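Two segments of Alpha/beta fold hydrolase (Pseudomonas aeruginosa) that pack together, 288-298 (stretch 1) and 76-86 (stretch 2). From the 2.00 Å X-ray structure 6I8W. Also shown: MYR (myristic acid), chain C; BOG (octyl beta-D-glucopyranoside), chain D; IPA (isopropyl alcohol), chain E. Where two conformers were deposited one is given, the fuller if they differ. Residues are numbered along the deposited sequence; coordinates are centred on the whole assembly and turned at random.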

ATOM      1  N   PRO A 288       0.641  -0.428 -10.240  1.00 31.65           N
ATOM      2  CA  PRO A 288      -0.269   0.032 -11.302  1.00 31.95           C
ATOM      3  C   PRO A 288      -1.305   1.045 -10.795  1.00 28.14           C
ATOM      4  O   PRO A 288      -1.625   2.011 -11.511  1.00 30.20           O
ATOM      5  CB  PRO A 288      -0.972  -1.262 -11.774  1.00 32.89           C
ATOM      6  CG  PRO A 288      -0.170  -2.382 -11.267  1.00 36.96           C
ATOM      7  CD  PRO A 288       0.646  -1.896 -10.091  1.00 33.27           C
ATOM      8  N   MET A 289      -1.798   0.848  -9.575  1.00 28.38           N
ATOM      9  CA  MET A 289      -2.829   1.736  -9.027  1.00 26.78           C
ATOM     10  C   MET A 289      -2.281   3.140  -8.767  1.00 27.33           C
ATOM     11  O   MET A 289      -3.054   4.081  -8.619  1.00 30.50           O
ATOM     12  CB  MET A 289      -3.430   1.163  -7.741  1.00 25.57           C
ATOM     13  CG  MET A 289      -2.577   1.382  -6.505  1.00 27.16           C
ATOM     14  SD  MET A 289      -1.180   0.199  -6.439  1.00 31.31           S
ATOM     15  CE  MET A 289      -0.524   0.597  -4.814  1.00 32.48           C
ATOM     16  N   VAL A 290      -0.954   3.285  -8.719  1.00 28.76           N
ATOM     17  CA  VAL A 290      -0.348   4.616  -8.620  1.00 28.86           C
ATOM     18  C   VAL A 290       0.130   5.114  -9.987  1.00 30.26           C
ATOM     19  O   VAL A 290      -0.068   6.275 -10.325  1.00 31.63           O
ATOM     20  CB  VAL A 290       0.836   4.630  -7.629  1.00 34.30           C
ATOM     21  CG1 VAL A 290       1.465   6.031  -7.548  1.00 30.97           C
ATOM     22  CG2 VAL A 290       0.387   4.148  -6.250  1.00 30.86           C
ATOM     23  N   GLU A 291       0.769   4.235 -10.765  1.00 30.45           N
ATOM     24  CA  GLU A 291       1.330   4.622 -12.056  1.00 30.00           C
ATOM     25  C   GLU A 291       0.246   4.996 -13.081  1.00 28.67           C
ATOM     26  O   GLU A 291       0.350   5.999 -13.790  1.00 31.11           O
ATOM     27  CB  GLU A 291       2.212   3.495 -12.623  1.00 32.58           C
ATOM     28  CG  GLU A 291       2.899   3.903 -13.944  1.00 34.61           C
ATOM     29  CD  GLU A 291       4.057   2.998 -14.373  1.00 40.27           C
ATOM     30  OE1 GLU A 291       4.446   3.082 -15.556  1.00 35.63           O
ATOM     31  OE2 GLU A 291       4.611   2.238 -13.540  1.00 36.26           O
ATOM     32  N   ARG A 292      -0.785   4.163 -13.154  1.00 29.59           N
ATOM     33  CA  ARG A 292      -1.894   4.365 -14.083  1.00 31.55           C
ATOM     34  C   ARG A 292      -3.202   4.101 -13.328  1.00 25.94           C
ATOM     35  O   ARG A 292      -3.842   3.057 -13.508  1.00 28.05           O
ATOM     36  CB  ARG A 292      -1.752   3.448 -15.302  1.00 31.60           C
ATOM     37  CG  ARG A 292      -0.415   3.612 -16.045  1.00 35.36           C
ATOM     38  CD  ARG A 292      -0.554   3.565 -17.561  1.00 41.47           C
ATOM     39  NE  ARG A 292      -0.984   2.262 -18.080  1.00 38.40           N
ATOM     40  CZ  ARG A 292      -0.167   1.298 -18.497  1.00 41.20           C
ATOM     41  NH1 ARG A 292       1.151   1.470 -18.466  1.00 34.67           N
ATOM     42  NH2 ARG A 292      -0.671   0.163 -18.967  1.00 35.39           N
ATOM     43  N   PRO A 293      -3.592   5.047 -12.461  1.00 30.96           N
ATOM     44  CA  PRO A 293      -4.667   4.818 -11.486  1.00 31.01           C
ATOM     45  C   PRO A 293      -6.043   4.602 -12.118  1.00 31.81           C
ATOM     46  O   PRO A 293      -6.748   3.682 -11.732  1.00 25.79           O
ATOM     47  CB  PRO A 293      -4.688   6.119 -10.663  1.00 29.32           C
ATOM     48  CG  PRO A 293      -3.411   6.850 -11.008  1.00 40.96           C
ATOM     49  CD  PRO A 293      -3.066   6.426 -12.397  1.00 30.55           C
ATOM     50  N   GLU A 294      -6.434   5.463 -13.047  1.00 29.22           N
ATOM     51  CA  GLU A 294      -7.787   5.369 -13.616  1.00 34.81           C
ATOM     52  C   GLU A 294      -7.913   4.101 -14.458  1.00 30.77           C
ATOM     53  O   GLU A 294      -8.953   3.454 -14.477  1.00 32.48           O
ATOM     54  CB  GLU A 294      -8.135   6.614 -14.454  1.00 37.35           C
ATOM     55  CG  GLU A 294      -8.248   7.923 -13.636  1.00 55.78           C
ATOM     56  CD  GLU A 294      -9.669   8.230 -13.148  1.00 72.64           C
ATOM     57  OE1 GLU A 294     -10.618   7.522 -13.565  1.00 81.25           O
ATOM     58  OE2 GLU A 294      -9.841   9.191 -12.353  1.00 63.48           O
ATOM     59  N   GLU A 295      -6.842   3.754 -15.150  1.00 31.40           N
ATOM     60  CA  GLU A 295      -6.812   2.527 -15.930  1.00 30.44           C
ATOM     61  C   GLU A 295      -6.921   1.279 -15.031  1.00 30.08           C
ATOM     62  O   GLU A 295      -7.687   0.357 -15.308  1.00 28.72           O
ATOM     63  CB  GLU A 295      -5.545   2.491 -16.765  1.00 34.69           C
ATOM     64  CG  GLU A 295      -5.318   1.211 -17.510  1.00 37.21           C
ATOM     65  CD  GLU A 295      -4.124   1.320 -18.428  1.00 46.62           C
ATOM     66  OE1 GLU A 295      -3.625   2.456 -18.607  1.00 37.16           O
ATOM     67  OE2 GLU A 295      -3.668   0.270 -18.939  1.00 34.26           O
ATOM     68  N   THR A 296      -6.152   1.254 -13.951  1.00 27.97           N
ATOM     69  CA  THR A 296      -6.202   0.148 -13.015  1.00 27.92           C
ATOM     70  C   THR A 296      -7.582   0.057 -12.347  1.00 26.79           C
ATOM     71  O   THR A 296      -8.125  -1.027 -12.182  1.00 27.45           O
ATOM     72  CB  THR A 296      -5.100   0.288 -11.907  1.00 27.17           C
ATOM     73  OG1 THR A 296      -3.811   0.443 -12.519  1.00 29.51           O
ATOM     74  CG2 THR A 296      -5.076  -0.958 -11.019  1.00 24.60           C
ATOM     75  N   ALA A 297      -8.142   1.201 -11.971  1.00 24.49           N
ATOM     76  CA  ALA A 297      -9.473   1.253 -11.346  1.00 25.64           C
ATOM     77  C   ALA A 297     -10.555   0.763 -12.291  1.00 25.38           C
ATOM     78  O   ALA A 297     -11.557   0.200 -11.866  1.00 26.08           O
ATOM     79  CB  ALA A 297      -9.800   2.678 -10.882  1.00 28.06           C
ATOM     80  N   GLN A 298     -10.376   1.030 -13.577  1.00 25.91           N
ATOM     81  CA  GLN A 298     -11.354   0.601 -14.575  0.53 27.20           C
ATOM     82  C   GLN A 298     -11.342  -0.923 -14.732  1.00 27.45           C
ATOM     83  O   GLN A 298     -12.394  -1.541 -14.846  1.00 28.55           O
ATOM     84  CB  GLN A 298     -11.090   1.269 -15.931  0.53 28.14           C
ATOM     85  CG  GLN A 298     -11.614   2.693 -16.046  0.53 31.91           C
ATOM     86  CD  GLN A 298     -11.302   3.302 -17.395  0.53 40.35           C
ATOM     87  OE1 GLN A 298     -12.128   3.262 -18.309  0.53 37.57           O
ATOM     88  NE2 GLN A 298     -10.102   3.856 -17.536  0.53 42.22           N
TER
HETATM   89  C1  MYR C 401       5.707  -0.453  -2.508  1.00 81.92           C
HETATM   90  O1  MYR C 401       4.514  -0.833  -2.486  1.00 77.46           O
HETATM   91  O2  MYR C 401       6.664  -1.236  -2.308  1.00 82.11           O
HETATM   92  C2  MYR C 401       6.011   0.987  -2.876  1.00 80.15           C
HETATM   93  C3  MYR C 401       4.710   1.756  -3.103  1.00 69.99           C
HETATM   94  C4  MYR C 401       4.959   3.093  -3.796  1.00 66.56           C
HETATM   95  C5  MYR C 401       5.710   4.067  -2.902  1.00 63.01           C
HETATM   96  C6  MYR C 401       5.718   5.450  -3.542  1.00 65.35           C
HETATM   97  C7  MYR C 401       4.986   6.477  -2.684  1.00 67.06           C
HETATM   98  C8  MYR C 401       4.139   7.406  -3.550  1.00 65.83           C
HETATM   99  C9  MYR C 401       4.192   8.855  -3.067  1.00 64.54           C
HETATM  100  C10 MYR C 401       2.871   9.264  -2.430  1.00 61.49           C
HETATM  101  C11 MYR C 401       2.773  10.774  -2.233  1.00 58.99           C
HETATM  102  C12 MYR C 401       1.653  11.112  -1.256  1.00 56.92           C
HETATM  103  C13 MYR C 401       1.051  12.473  -1.570  1.00 55.81           C
HETATM  104  C14 MYR C 401      -0.453  12.425  -1.424  1.00 48.84           C
HETATM  105  C1  BOG D 402       1.274  16.781  -7.880  1.00 58.67           C
HETATM  106  O1  BOG D 402       1.480  15.425  -7.483  1.00 55.54           O
HETATM  107  C2  BOG D 402       1.495  16.849  -9.397  1.00 61.82           C
HETATM  108  O2  BOG D 402       2.897  16.950  -9.638  1.00 63.33           O
HETATM  109  C3  BOG D 402       0.781  18.003 -10.099  1.00 70.37           C
HETATM  110  O3  BOG D 402       0.869  17.890 -11.527  1.00 64.87           O
HETATM  111  C4  BOG D 402      -0.670  17.984  -9.658  1.00 79.12           C
HETATM  112  O4  BOG D 402      -1.442  18.961 -10.381  1.00 82.44           O
HETATM  113  C5  BOG D 402      -0.642  18.264  -8.156  1.00 75.86           C
HETATM  114  O5  BOG D 402      -0.039  17.166  -7.453  1.00 72.51           O
HETATM  115  C6  BOG D 402      -2.022  18.582  -7.581  1.00 67.37           C
HETATM  116  O6  BOG D 402      -2.591  17.447  -6.925  1.00 46.38           O
HETATM  117  C1' BOG D 402       1.386  15.223  -6.076  1.00 56.56           C
HETATM  118  C2' BOG D 402       1.264  13.730  -5.807  1.00 53.11           C
HETATM  119  C3' BOG D 402       2.020  12.959  -6.877  1.00 58.11           C
HETATM  120  C4' BOG D 402       2.164  11.489  -6.529  1.00 57.86           C
HETATM  121  C5' BOG D 402       3.536  11.011  -6.986  1.00 61.72           C
HETATM  122  C6' BOG D 402       3.625   9.493  -6.968  1.00 61.78           C
HETATM  123  C7' BOG D 402       5.079   9.050  -6.882  1.00 61.53           C
HETATM  124  C8' BOG D 402       5.887   9.664  -8.001  1.00 59.72           C
HETATM  125  C1  IPA E 403      -0.339   8.333  -5.165  1.00 44.02           C
HETATM  126  C2  IPA E 403      -1.725   8.955  -5.054  1.00 39.99           C
HETATM  127  C3  IPA E 403      -1.652  10.465  -5.226  1.00 40.10           C
HETATM  128  O2  IPA E 403      -2.586   8.364  -6.040  1.00 42.55           O
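Stretch 2 (76-86) DNWLRFARPLT

Stretch 2 enters as a 3-10 segment through Trp78, turns into a helix at Leu79 and keeps helical backbone angles to Thr86. It runs in the same general sense as stretch 1: Asn77 lies abreast of Val290 (CA to CA 6.4 Å) and Phe81 abreast of Pro293, where the CA atoms approach to 4.5 Å. Stretch 1 is helical on both sides of Arg292, and its second helix, from Pro293, runs on past Gln298. The CB and CG side of the Pro293 ring packs against stretch 2, with Pro293 CB 3.5 Å from Arg80 CB.

The main bump is Phe81. With chi1 near 174°, its ring fills a hollow made by Met289, Pro293, Thr296 and Ala297; Met289 CB lies 3.7 Å from Phe81 CD1, and Ala297 CA 3.5 Å from Phe81 CE1. The small side chain of Ala297 also receives Pro84 (CB to CG 3.6 Å). Met289 packs in return on Trp78, its CG 3.6 Å from Trp78 CZ3 and its CE over one face of the ring.

No direct hydrogen bond joins the stretches; ordered waters link them instead. Water 1 donates to Asn77 O (2.7 Å) and Met289 O (2.9 Å) and accepts from Phe81 N (3.1 Å); water 3 donates to both Arg80 O (2.6 Å) and Glu294 OE2 (2.8 Å).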

ATOM      1  N   ASP A  76      -2.152   6.753   1.404  1.00 26.62           N
ATOM      2  CA  ASP A  76      -2.191   7.742   0.307  1.00 28.82           C
ATOM      3  C   ASP A  76      -1.746   7.156  -1.044  1.00 32.87           C
ATOM      4  O   ASP A  76      -1.926   7.802  -2.076  1.00 30.53           O
ATOM      5  CB  ASP A  76      -1.329   8.966   0.633  1.00 29.83           C
ATOM      6  CG  ASP A  76      -1.969   9.874   1.678  1.00 35.11           C
ATOM      7  OD1 ASP A  76      -3.199  10.078   1.635  1.00 37.28           O
ATOM      8  OD2 ASP A  76      -1.241  10.414   2.532  1.00 35.88           O
ATOM      9  N   ASN A  77      -1.182   5.942  -1.057  1.00 30.35           N
ATOM     10  CA  ASN A  77      -0.942   5.228  -2.324  1.00 28.76           C
ATOM     11  C   ASN A  77      -2.214   5.045  -3.164  1.00 29.64           C
ATOM     12  O   ASN A  77      -2.145   4.862  -4.378  1.00 29.24           O
ATOM     13  CB  ASN A  77      -0.354   3.839  -2.074  1.00 28.46           C
ATOM     14  CG  ASN A  77       1.166   3.799  -2.137  1.00 37.21           C
ATOM     15  OD1 ASN A  77       1.736   2.784  -2.536  1.00 40.87           O
ATOM     16  ND2 ASN A  77       1.822   4.888  -1.761  1.00 33.07           N
ATOM     17  N   TRP A  78      -3.362   5.070  -2.502  1.00 27.07           N
ATOM     18  CA  TRP A  78      -4.627   4.698  -3.137  1.00 23.74           C
ATOM     19  C   TRP A  78      -5.491   5.842  -3.650  1.00 24.66           C
ATOM     20  O   TRP A  78      -6.558   5.577  -4.201  1.00 24.40           O
ATOM     21  CB  TRP A  78      -5.472   3.881  -2.144  1.00 25.11           C
ATOM     22  CG  TRP A  78      -4.826   2.572  -1.738  1.00 23.34           C
ATOM     23  CD1 TRP A  78      -4.194   2.277  -0.548  1.00 23.89           C
ATOM     24  CD2 TRP A  78      -4.760   1.390  -2.538  1.00 24.69           C
ATOM     25  NE1 TRP A  78      -3.733   0.964  -0.577  1.00 25.76           N
ATOM     26  CE2 TRP A  78      -4.077   0.408  -1.789  1.00 26.61           C
ATOM     27  CE3 TRP A  78      -5.235   1.060  -3.821  1.00 26.44           C
ATOM     28  CZ2 TRP A  78      -3.860  -0.883  -2.281  1.00 29.77           C
ATOM     29  CZ3 TRP A  78      -5.007  -0.200  -4.305  1.00 29.20           C
ATOM     30  CH2 TRP A  78      -4.329  -1.165  -3.538  1.00 26.78           C
ATOM     31  N   LEU A  79      -5.059   7.094  -3.481  1.00 25.98           N
ATOM     32  CA  LEU A  79      -5.973   8.236  -3.692  1.00 27.38           C
ATOM     33  C   LEU A  79      -6.550   8.334  -5.100  1.00 28.66           C
ATOM     34  O   LEU A  79      -7.757   8.499  -5.279  1.00 25.81           O
ATOM     35  CB  LEU A  79      -5.266   9.561  -3.361  1.00 23.58           C
ATOM     36  CG  LEU A  79      -4.636   9.576  -1.959  1.00 31.28           C
ATOM     37  CD1 LEU A  79      -4.086  10.956  -1.611  1.00 31.20           C
ATOM     38  CD2 LEU A  79      -5.649   9.118  -0.936  1.00 26.73           C
ATOM     39  N   ARG A  80      -5.689   8.297  -6.104  1.00 26.12           N
ATOM     40  CA  ARG A  80      -6.165   8.503  -7.468  1.00 28.11           C
ATOM     41  C   ARG A  80      -6.953   7.296  -7.960  1.00 30.97           C
ATOM     42  O   ARG A  80      -7.875   7.417  -8.753  1.00 25.08           O
ATOM     43  CB  ARG A  80      -4.990   8.814  -8.392  1.00 31.48           C
ATOM     44  CG  ARG A  80      -4.438  10.225  -8.163  1.00 36.51           C
ATOM     45  CD  ARG A  80      -3.110  10.454  -8.850  1.00 38.28           C
ATOM     46  NE  ARG A  80      -2.654  11.822  -8.638  1.00 38.32           N
ATOM     47  CZ  ARG A  80      -1.469  12.277  -9.018  1.00 42.45           C
ATOM     48  NH1 ARG A  80      -0.632  11.472  -9.658  1.00 38.44           N
ATOM     49  NH2 ARG A  80      -1.134  13.539  -8.784  1.00 41.42           N
ATOM     50  N   PHE A  81      -6.573   6.126  -7.473  1.00 26.95           N
ATOM     51  CA  PHE A  81      -7.267   4.880  -7.779  1.00 29.28           C
ATOM     52  C   PHE A  81      -8.679   4.895  -7.205  1.00 28.06           C
ATOM     53  O   PHE A  81      -9.612   4.404  -7.813  1.00 27.68           O
ATOM     54  CB  PHE A  81      -6.445   3.711  -7.208  1.00 25.02           C
ATOM     55  CG  PHE A  81      -7.099   2.344  -7.314  1.00 27.23           C
ATOM     56  CD1 PHE A  81      -6.989   1.601  -8.473  1.00 26.06           C
ATOM     57  CD2 PHE A  81      -7.707   1.763  -6.206  1.00 25.69           C
ATOM     58  CE1 PHE A  81      -7.534   0.316  -8.555  1.00 28.18           C
ATOM     59  CE2 PHE A  81      -8.254   0.506  -6.272  1.00 26.15           C
ATOM     60  CZ  PHE A  81      -8.171  -0.229  -7.461  1.00 24.66           C
ATOM     61  N   ALA A  82      -8.812   5.451  -6.006  1.00 25.95           N
ATOM     62  CA  ALA A  82     -10.070   5.448  -5.266  1.00 26.86           C
ATOM     63  C   ALA A  82     -11.055   6.477  -5.814  1.00 29.37           C
ATOM     64  O   ALA A  82     -12.261   6.342  -5.645  1.00 29.50           O
ATOM     65  CB  ALA A  82      -9.799   5.731  -3.765  1.00 31.62           C
ATOM     66  N   ARG A  83     -10.539   7.493  -6.484  1.00 29.14           N
ATOM     67  CA  ARG A  83     -11.369   8.584  -6.975  0.52 30.15           C
ATOM     68  C   ARG A  83     -12.590   8.095  -7.789  1.00 37.79           C
ATOM     69  O   ARG A  83     -13.720   8.488  -7.503  1.00 34.73           O
ATOM     70  CB  ARG A  83     -10.498   9.543  -7.789  0.52 30.35           C
ATOM     71  CG  ARG A  83     -11.228  10.701  -8.428  0.52 38.75           C
ATOM     72  CD  ARG A  83     -10.311  11.907  -8.466  0.52 47.72           C
ATOM     73  NE  ARG A  83     -10.530  12.794  -9.614  0.52 51.40           N
ATOM     74  CZ  ARG A  83     -11.561  13.621  -9.750  0.52 52.31           C
ATOM     75  NH1 ARG A  83     -12.507  13.666  -8.819  0.52 50.69           N
ATOM     76  NH2 ARG A  83     -11.653  14.401 -10.826  0.52 53.91           N
ATOM     77  N   PRO A  84     -12.378   7.219  -8.802  1.00 31.69           N
ATOM     78  CA  PRO A  84     -13.615   6.808  -9.508  1.00 32.32           C
ATOM     79  C   PRO A  84     -14.467   5.789  -8.747  1.00 36.78           C
ATOM     80  O   PRO A  84     -15.573   5.486  -9.176  1.00 39.42           O
ATOM     81  CB  PRO A  84     -13.094   6.186 -10.813  1.00 32.49           C
ATOM     82  CG  PRO A  84     -11.732   5.696 -10.460  1.00 31.18           C
ATOM     83  CD  PRO A  84     -11.172   6.728  -9.502  1.00 32.14           C
ATOM     84  N   LEU A  85     -13.950   5.260  -7.644  1.00 31.83           N
ATOM     85  CA  LEU A  85     -14.636   4.225  -6.881  1.00 28.97           C
ATOM     86  C   LEU A  85     -15.582   4.753  -5.804  1.00 32.39           C
ATOM     87  O   LEU A  85     -16.532   4.068  -5.433  1.00 35.14           O
ATOM     88  CB  LEU A  85     -13.599   3.295  -6.208  1.00 24.40           C
ATOM     89  CG  LEU A  85     -12.639   2.643  -7.199  1.00 32.49           C
ATOM     90  CD1 LEU A  85     -11.617   1.768  -6.473  1.00 29.36           C
ATOM     91  CD2 LEU A  85     -13.463   1.830  -8.181  1.00 32.11           C
ATOM     92  N   THR A  86     -15.319   5.950  -5.276  1.00 30.39           N
ATOM     93  CA  THR A  86     -16.110   6.436  -4.149  1.00 31.02           C
ATOM     94  C   THR A  86     -17.534   6.843  -4.548  1.00 36.39           C
ATOM     95  O   THR A  86     -18.390   7.006  -3.683  1.00 35.66           O
ATOM     96  CB  THR A  86     -15.436   7.638  -3.449  1.00 34.54           C
ATOM     97  OG1 THR A  86     -15.073   8.619  -4.423  1.00 34.90           O
ATOM     98  CG2 THR A  86     -14.179   7.198  -2.718  1.00 28.03           C
TER
HETATM   99  O   HOH W   1      -3.634   5.851  -6.402  1.00 27.01           O
HETATM  100  O   HOH W   2      -0.775   8.912 -10.892  1.00 36.36           O
HETATM  101  O   HOH W   3      -7.997   9.518 -10.313  1.00 45.25           O